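Local coordinates for protein Beta/alpha-amylase (Paenibacillus polymyxa, PDB 3VOC) that removes maltose units successively from the non-reducing ends of starch chains, as the beta-amylase part of a secreted precursor that also yields an alpha-amylase, at residues 42-47 with 134-139; 72-77 with 142-147. All coordinates share one frame; numbering follows the deposited sequence.

From the N terminus, the chain first lays down strand 37-43 and the short helix 44-47, then, after helix 58-69, the neighbouring parallel strand 73-79 of the TIM barrel. Both are later met by helix 127-144. Interaction 1 closes the loop from 42-47 to 134-139, and interaction 2 closes the one from 72-77 to 142-147; since the segments alternate along the chain, the two loops cross rather than nest. Helix 127-144 is thereby tied to two adjacent strand regions. The contacts also meet directly: V42 N lies 2.8 Å from I77 O, probably a hydrogen bond between the strands, and V42 CG2 packs on W74 CZ2 at 3.9 Å.

Interaction 1 of 2, residues 42-47 with 134-139; sequences VWWGYV and DELYAS. With CA (calcium ion), chain B.
One face of the W44 indole is met by L136, whose CD2 methyl stands over the five-membered ring, 3.8 Å from its centroid and 17° off the normal: a CH-pi contact. This joins two parts of the TIM barrel, the short helix 44-47 that follows strand 37-43, and helix 127-144 outside the strands. CG of L136 is anti to the backbone N (chi1 174°), which carries the forked end off the helix toward both W44 and V47. Branched leucine suits the place: CD2 takes the indole face, while CD1 of L136, also close to W44 CD1, reaches V47 CG2 at 3.8 Å. Tryptophan adds a polar use, since W44 NE1 hydrogen-bonds E48 OE1, and the other carboxylate oxygen of E48 binds calcium. With an alanine at W44 the indole and its N-H are gone, and L136 would probably lose the flat surface it packs on while E48, a calcium ligand, is likely to be freer to turn. The neighbouring E135 gives the same helix a charged grip on the site, which E48, D52, N53 and Q132 share: E135 OE1 binds the calcium ion at 2.2 Å and a water binds it at 2.3 Å.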
loop_
_atom_site.group_PDB
_atom_site.type_symbol
_atom_site.label_atom_id
_atom_site.label_comp_id
_atom_site.label_asym_id
_atom_site.label_seq_id
_atom_site.Cartn_x
_atom_site.Cartn_y
_atom_site.Cartn_z
ATOM N N VAL A 42 -0.914 11.007 6.333
ATOM C CA VAL A 42 -1.936 11.762 7.089
ATOM C C VAL A 42 -2.676 10.702 7.885
ATOM O O VAL A 42 -3.601 10.038 7.380
ATOM C CB VAL A 42 -2.839 12.606 6.152
ATOM C CG1 VAL A 42 -3.869 13.426 6.934
ATOM C CG2 VAL A 42 -1.968 13.540 5.276
ATOM N N TRP A 43 -2.207 10.495 9.119
ATOM C CA TRP A 43 -2.659 9.349 9.930
ATOM C C TRP A 43 -4.129 9.465 10.372
ATOM O O TRP A 43 -4.517 10.434 11.030
ATOM C CB TRP A 43 -1.763 9.178 11.170
ATOM C CG TRP A 43 -0.364 8.797 10.828
ATOM C CD1 TRP A 43 0.739 9.588 10.888
ATOM C CD2 TRP A 43 0.079 7.523 10.336
ATOM N NE1 TRP A 43 1.845 8.886 10.475
ATOM C CE2 TRP A 43 1.468 7.618 10.127
ATOM C CE3 TRP A 43 -0.574 6.313 10.045
ATOM C CZ2 TRP A 43 2.237 6.548 9.633
ATOM C CZ3 TRP A 43 0.191 5.239 9.560
ATOM C CH2 TRP A 43 1.585 5.367 9.360
ATOM N N TRP A 44 -4.937 8.464 10.038
ATOM C CA TRP A 44 -6.314 8.427 10.526
ATOM C C TRP A 44 -6.387 8.625 12.046
ATOM O O TRP A 44 -7.245 9.375 12.556
ATOM C CB TRP A 44 -6.981 7.109 10.126
ATOM C CG TRP A 44 -8.496 7.164 10.147
ATOM C CD1 TRP A 44 -9.299 8.288 10.337
ATOM C CD2 TRP A 44 -9.390 6.069 9.924
ATOM N NE1 TRP A 44 -10.620 7.929 10.261
ATOM C CE2 TRP A 44 -10.707 6.580 10.006
ATOM C CE3 TRP A 44 -9.202 4.694 9.659
ATOM C CZ2 TRP A 44 -11.831 5.765 9.846
ATOM C CZ3 TRP A 44 -10.309 3.898 9.481
ATOM C CH2 TRP A 44 -11.618 4.432 9.580
ATOM N N GLY A 45 -5.463 7.967 12.754
ATOM C CA GLY A 45 -5.388 8.007 14.218
ATOM C C GLY A 45 -5.122 9.400 14.773
ATOM O O GLY A 45 -5.441 9.670 15.924
ATOM N N TYR A 46 -4.528 10.271 13.951
ATOM C CA TYR A 46 -4.273 11.660 14.320
ATOM C C TYR A 46 -5.469 12.567 14.081
ATOM O O TYR A 46 -5.617 13.578 14.772
ATOM C CB TYR A 46 -3.118 12.245 13.502
ATOM C CG TYR A 46 -1.716 11.930 13.977
ATOM C CD1 TYR A 46 -1.466 10.918 14.894
ATOM C CD2 TYR A 46 -0.616 12.633 13.454
ATOM C CE1 TYR A 46 -0.156 10.613 15.312
ATOM C CE2 TYR A 46 0.694 12.344 13.870
ATOM C CZ TYR A 46 0.914 11.334 14.788
ATOM O OH TYR A 46 2.196 11.024 15.192
ATOM N N VAL A 47 -6.276 12.258 13.068
ATOM C CA VAL A 47 -7.227 13.248 12.572
ATOM C C VAL A 47 -8.690 12.957 12.897
ATOM O O VAL A 47 -9.527 13.828 12.739
ATOM C CB VAL A 47 -7.074 13.510 11.039
ATOM C CG1 VAL A 47 -5.642 13.921 10.698
ATOM C CG2 VAL A 47 -7.489 12.264 10.213
ATOM N N ASP A 134 -15.199 7.253 3.122
ATOM C CA ASP A 134 -15.981 8.300 2.438
ATOM C C ASP A 134 -16.107 9.546 3.330
ATOM O O ASP A 134 -15.856 10.666 2.871
ATOM C CB ASP A 134 -17.355 7.729 2.031
ATOM C CG ASP A 134 -18.166 8.668 1.133
ATOM O OD1 ASP A 134 -17.603 9.568 0.482
ATOM O OD2 ASP A 134 -19.392 8.472 1.069
ATOM N N GLU A 135 -16.476 9.362 4.603
ATOM C CA GLU A 135 -16.550 10.490 5.545
ATOM C C GLU A 135 -15.198 11.179 5.737
ATOM O O GLU A 135 -15.131 12.405 5.834
ATOM C CB GLU A 135 -17.043 10.037 6.922
ATOM C CG GLU A 135 -18.451 9.429 6.933
ATOM C CD GLU A 135 -18.769 8.756 8.258
ATOM O OE1 GLU A 135 -17.841 8.223 8.919
ATOM O OE2 GLU A 135 -19.954 8.750 8.641
ATOM N N LEU A 136 -14.131 10.381 5.828
ATOM C CA LEU A 136 -12.791 10.936 6.060
ATOM C C LEU A 136 -12.302 11.726 4.832
ATOM O O LEU A 136 -11.696 12.807 4.962
ATOM C CB LEU A 136 -11.809 9.807 6.419
ATOM C CG LEU A 136 -10.325 10.182 6.548
ATOM C CD1 LEU A 136 -10.139 11.126 7.727
ATOM C CD2 LEU A 136 -9.477 8.937 6.718
ATOM N N TYR A 137 -12.567 11.198 3.638
ATOM C CA TYR A 137 -12.149 11.881 2.404
ATOM C C TYR A 137 -12.933 13.186 2.249
ATOM O O TYR A 137 -12.387 14.215 1.829
ATOM C CB TYR A 137 -12.363 10.993 1.172
ATOM C CG TYR A 137 -11.552 9.688 1.103
ATOM C CD1 TYR A 137 -10.467 9.451 1.938
ATOM C CD2 TYR A 137 -11.879 8.707 0.165
ATOM C CE1 TYR A 137 -9.725 8.246 1.841
ATOM C CE2 TYR A 137 -11.152 7.511 0.056
ATOM C CZ TYR A 137 -10.087 7.290 0.894
ATOM O OH TYR A 137 -9.383 6.118 0.781
ATOM N N ALA A 138 -14.218 13.133 2.581
ATOM C CA ALA A 138 -15.083 14.312 2.556
ATOM C C ALA A 138 -14.545 15.375 3.493
ATOM O O ALA A 138 -14.434 16.548 3.128
ATOM C CB ALA A 138 -16.536 13.924 2.950
ATOM N N SER A 139 -14.202 14.962 4.711
ATOM C CA SER A 139 -13.667 15.896 5.669
ATOM C C SER A 139 -12.344 16.491 5.194
ATOM O O SER A 139 -12.124 17.695 5.352
ATOM C CB SER A 139 -13.490 15.260 7.045
ATOM O OG SER A 139 -13.168 16.273 7.973
HETATM CA CA CA B . -16.260 8.669 10.454
HETATM O O HOH W 1 -14.567 8.931 8.858
#

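Interaction 2 of 2, residues 72-77 with 142-147; sequences LKWVPI and ENFAGY
W74 and F144 reach each other through different first torsions. In W74, CG is anti to the backbone N (chi1 -168°), sending the indole out from strand 73-79 toward helix 127-144; in F144, CG lies anti to the carbonyl carbon (chi1 -72°), turning the phenyl back toward the barrel. The six-membered part of the indole does the touching. W74 CZ3 sits 3.8 Å from F144 CE1 and equally near F144 CD1, and W74 CH2 approaches F144 CE1 at 4.1 Å. The ring planes are inclined at 35° with centroids 5.6 Å apart, an oblique aromatic pair.

Here a strand of the (beta/alpha)8 barrel meets the helix layer outside it. Tryptophan is long enough to reach from sheet to helix, for its backbone stays in the sheet while its benzo ring extends to the helix. P76, two residues along the strand, projects on the same side of it and sets CB 3.9 Å above the indole plane. Helix 58-69 helps to enclose the pair: Y63 and A64 pack on W74, and K61 lies against F144, whose ring also stacks on F140. Just beyond, the backbone turns tightly, with Y147 N hydrogen-bonded to F144 O at 2.8 Å.

No hydrogen bond crosses between the segments. The one polar side-chain atom of the pair, W74 NE1, is instead satisfied by T40 OG1 on the adjacent strand, which helps to fix the indole's rotation. Attraction between W74 and F144 therefore rests on dispersion and the exclusion of water, as expected where the carbon-only benzo part of a buried indole meets a buried phenyl at a slant.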
loop_
_atom_site.group_PDB
_atom_site.type_symbol
_atom_site.label_atom_id
_atom_site.label_comp_id
_atom_site.label_asym_id
_atom_site.label_seq_id
_atom_site.Cartn_x
_atom_site.Cartn_y
_atom_site.Cartn_z
ATOM N N LEU A 72 7.360 24.261 -1.638
ATOM C CA LEU A 72 7.148 22.894 -2.092
ATOM C C LEU A 72 5.669 22.557 -2.297
ATOM O O LEU A 72 4.791 23.184 -1.694
ATOM C CB LEU A 72 7.738 21.909 -1.081
ATOM C CG LEU A 72 9.258 21.992 -0.957
ATOM C CD1 LEU A 72 9.749 21.473 0.397
ATOM C CD2 LEU A 72 9.905 21.242 -2.124
ATOM N N LYS A 73 5.412 21.570 -3.155
ATOM C CA LYS A 73 4.097 20.935 -3.224
ATOM C C LYS A 73 3.915 19.942 -2.085
ATOM O O LYS A 73 4.894 19.471 -1.487
ATOM C CB LYS A 73 3.889 20.205 -4.558
ATOM C CG LYS A 73 3.942 21.087 -5.787
ATOM C CD LYS A 73 3.281 22.423 -5.577
ATOM C CE LYS A 73 3.374 23.265 -6.850
ATOM N NZ LYS A 73 2.477 22.689 -7.873
ATOM N N TRP A 74 2.649 19.634 -1.791
ATOM C CA TRP A 74 2.300 18.679 -0.728
ATOM C C TRP A 74 1.465 17.522 -1.260
ATOM O O TRP A 74 0.421 17.739 -1.854
ATOM C CB TRP A 74 1.520 19.372 0.390
ATOM C CG TRP A 74 1.386 18.524 1.654
ATOM C CD1 TRP A 74 2.397 17.859 2.318
ATOM C CD2 TRP A 74 0.186 18.272 2.407
ATOM N NE1 TRP A 74 1.893 17.213 3.427
ATOM C CE2 TRP A 74 0.545 17.456 3.511
ATOM C CE3 TRP A 74 -1.156 18.666 2.262
ATOM C CZ2 TRP A 74 -0.396 17.013 4.459
ATOM C CZ3 TRP A 74 -2.092 18.229 3.214
ATOM C CH2 TRP A 74 -1.709 17.408 4.288
ATOM N N VAL A 75 1.926 16.292 -1.041
ATOM C CA VAL A 75 1.178 15.118 -1.497
ATOM C C VAL A 75 0.733 14.319 -0.288
ATOM O O VAL A 75 1.528 13.580 0.310
ATOM C CB VAL A 75 1.980 14.240 -2.479
ATOM C CG1 VAL A 75 1.184 12.955 -2.850
ATOM C CG2 VAL A 75 2.341 15.048 -3.735
ATOM N N PRO A 76 -0.538 14.481 0.104
ATOM C CA PRO A 76 -1.035 13.772 1.273
ATOM C C PRO A 76 -1.366 12.312 0.942
ATOM O O PRO A 76 -1.870 12.021 -0.147
ATOM C CB PRO A 76 -2.309 14.543 1.611
ATOM C CG PRO A 76 -2.819 14.970 0.257
ATOM C CD PRO A 76 -1.576 15.320 -0.523
ATOM N N ILE A 77 -1.023 11.415 1.864
ATOM C CA ILE A 77 -1.471 10.038 1.819
ATOM C C ILE A 77 -2.547 9.967 2.897
ATOM O O ILE A 77 -2.268 10.231 4.060
ATOM C CB ILE A 77 -0.335 9.036 2.169
ATOM C CG1 ILE A 77 0.893 9.268 1.258
ATOM C CG2 ILE A 77 -0.865 7.583 2.073
ATOM C CD1 ILE A 77 2.257 8.735 1.835
ATOM N N GLU A 142 -13.027 19.053 2.444
ATOM C CA GLU A 142 -13.607 20.253 3.040
ATOM C C GLU A 142 -12.561 21.103 3.778
ATOM O O GLU A 142 -12.538 22.332 3.658
ATOM C CB GLU A 142 -14.738 19.838 3.993
ATOM C CG GLU A 142 -15.579 20.980 4.526
ATOM C CD GLU A 142 -16.909 20.487 5.082
ATOM O OE1 GLU A 142 -16.908 19.877 6.181
ATOM O OE2 GLU A 142 -17.950 20.700 4.409
ATOM N N ASN A 143 -11.667 20.453 4.510
ATOM C CA ASN A 143 -10.672 21.187 5.290
ATOM C C ASN A 143 -9.466 21.691 4.506
ATOM O O ASN A 143 -8.818 22.673 4.906
ATOM C CB ASN A 143 -10.213 20.359 6.482
ATOM C CG ASN A 143 -11.219 20.392 7.609
ATOM O OD1 ASN A 143 -11.109 21.210 8.513
ATOM N ND2 ASN A 143 -12.219 19.526 7.542
ATOM N N PHE A 144 -9.172 21.022 3.396
ATOM C CA PHE A 144 -7.990 21.338 2.615
ATOM C C PHE A 144 -8.247 21.919 1.232
ATOM O O PHE A 144 -7.297 22.130 0.467
ATOM C CB PHE A 144 -7.058 20.128 2.575
ATOM C CG PHE A 144 -6.375 19.882 3.891
ATOM C CD1 PHE A 144 -5.102 20.383 4.135
ATOM C CD2 PHE A 144 -7.035 19.191 4.916
ATOM C CE1 PHE A 144 -4.479 20.169 5.364
ATOM C CE2 PHE A 144 -6.409 18.979 6.150
ATOM C CZ PHE A 144 -5.143 19.468 6.371
ATOM N N ALA A 145 -9.514 22.191 0.927
ATOM C CA ALA A 145 -9.920 22.846 -0.322
ATOM C C ALA A 145 -9.140 24.147 -0.562
ATOM O O ALA A 145 -8.744 24.434 -1.693
ATOM C CB ALA A 145 -11.442 23.116 -0.316
ATOM N N GLY A 146 -8.895 24.916 0.503
ATOM C CA GLY A 146 -8.108 26.164 0.393
ATOM C C GLY A 146 -6.620 25.957 0.095
ATOM O O GLY A 146 -5.885 26.913 -0.134
ATOM N N TYR A 147 -6.177 24.701 0.104
ATOM C CA TYR A 147 -4.788 24.348 -0.201
ATOM C C TYR A 147 -4.667 23.733 -1.596
ATOM O O TYR A 147 -3.652 23.096 -1.926
ATOM C CB TYR A 147 -4.278 23.318 0.812
ATOM C CG TYR A 147 -4.029 23.868 2.191
ATOM C CD1 TYR A 147 -2.756 24.285 2.566
ATOM C CD2 TYR A 147 -5.063 23.971 3.124
ATOM C CE1 TYR A 147 -2.511 24.794 3.829
ATOM C CE2 TYR A 147 -4.827 24.481 4.402
ATOM C CZ TYR A 147 -3.542 24.880 4.747
ATOM O OH TYR A 147 -3.280 25.399 6.002
#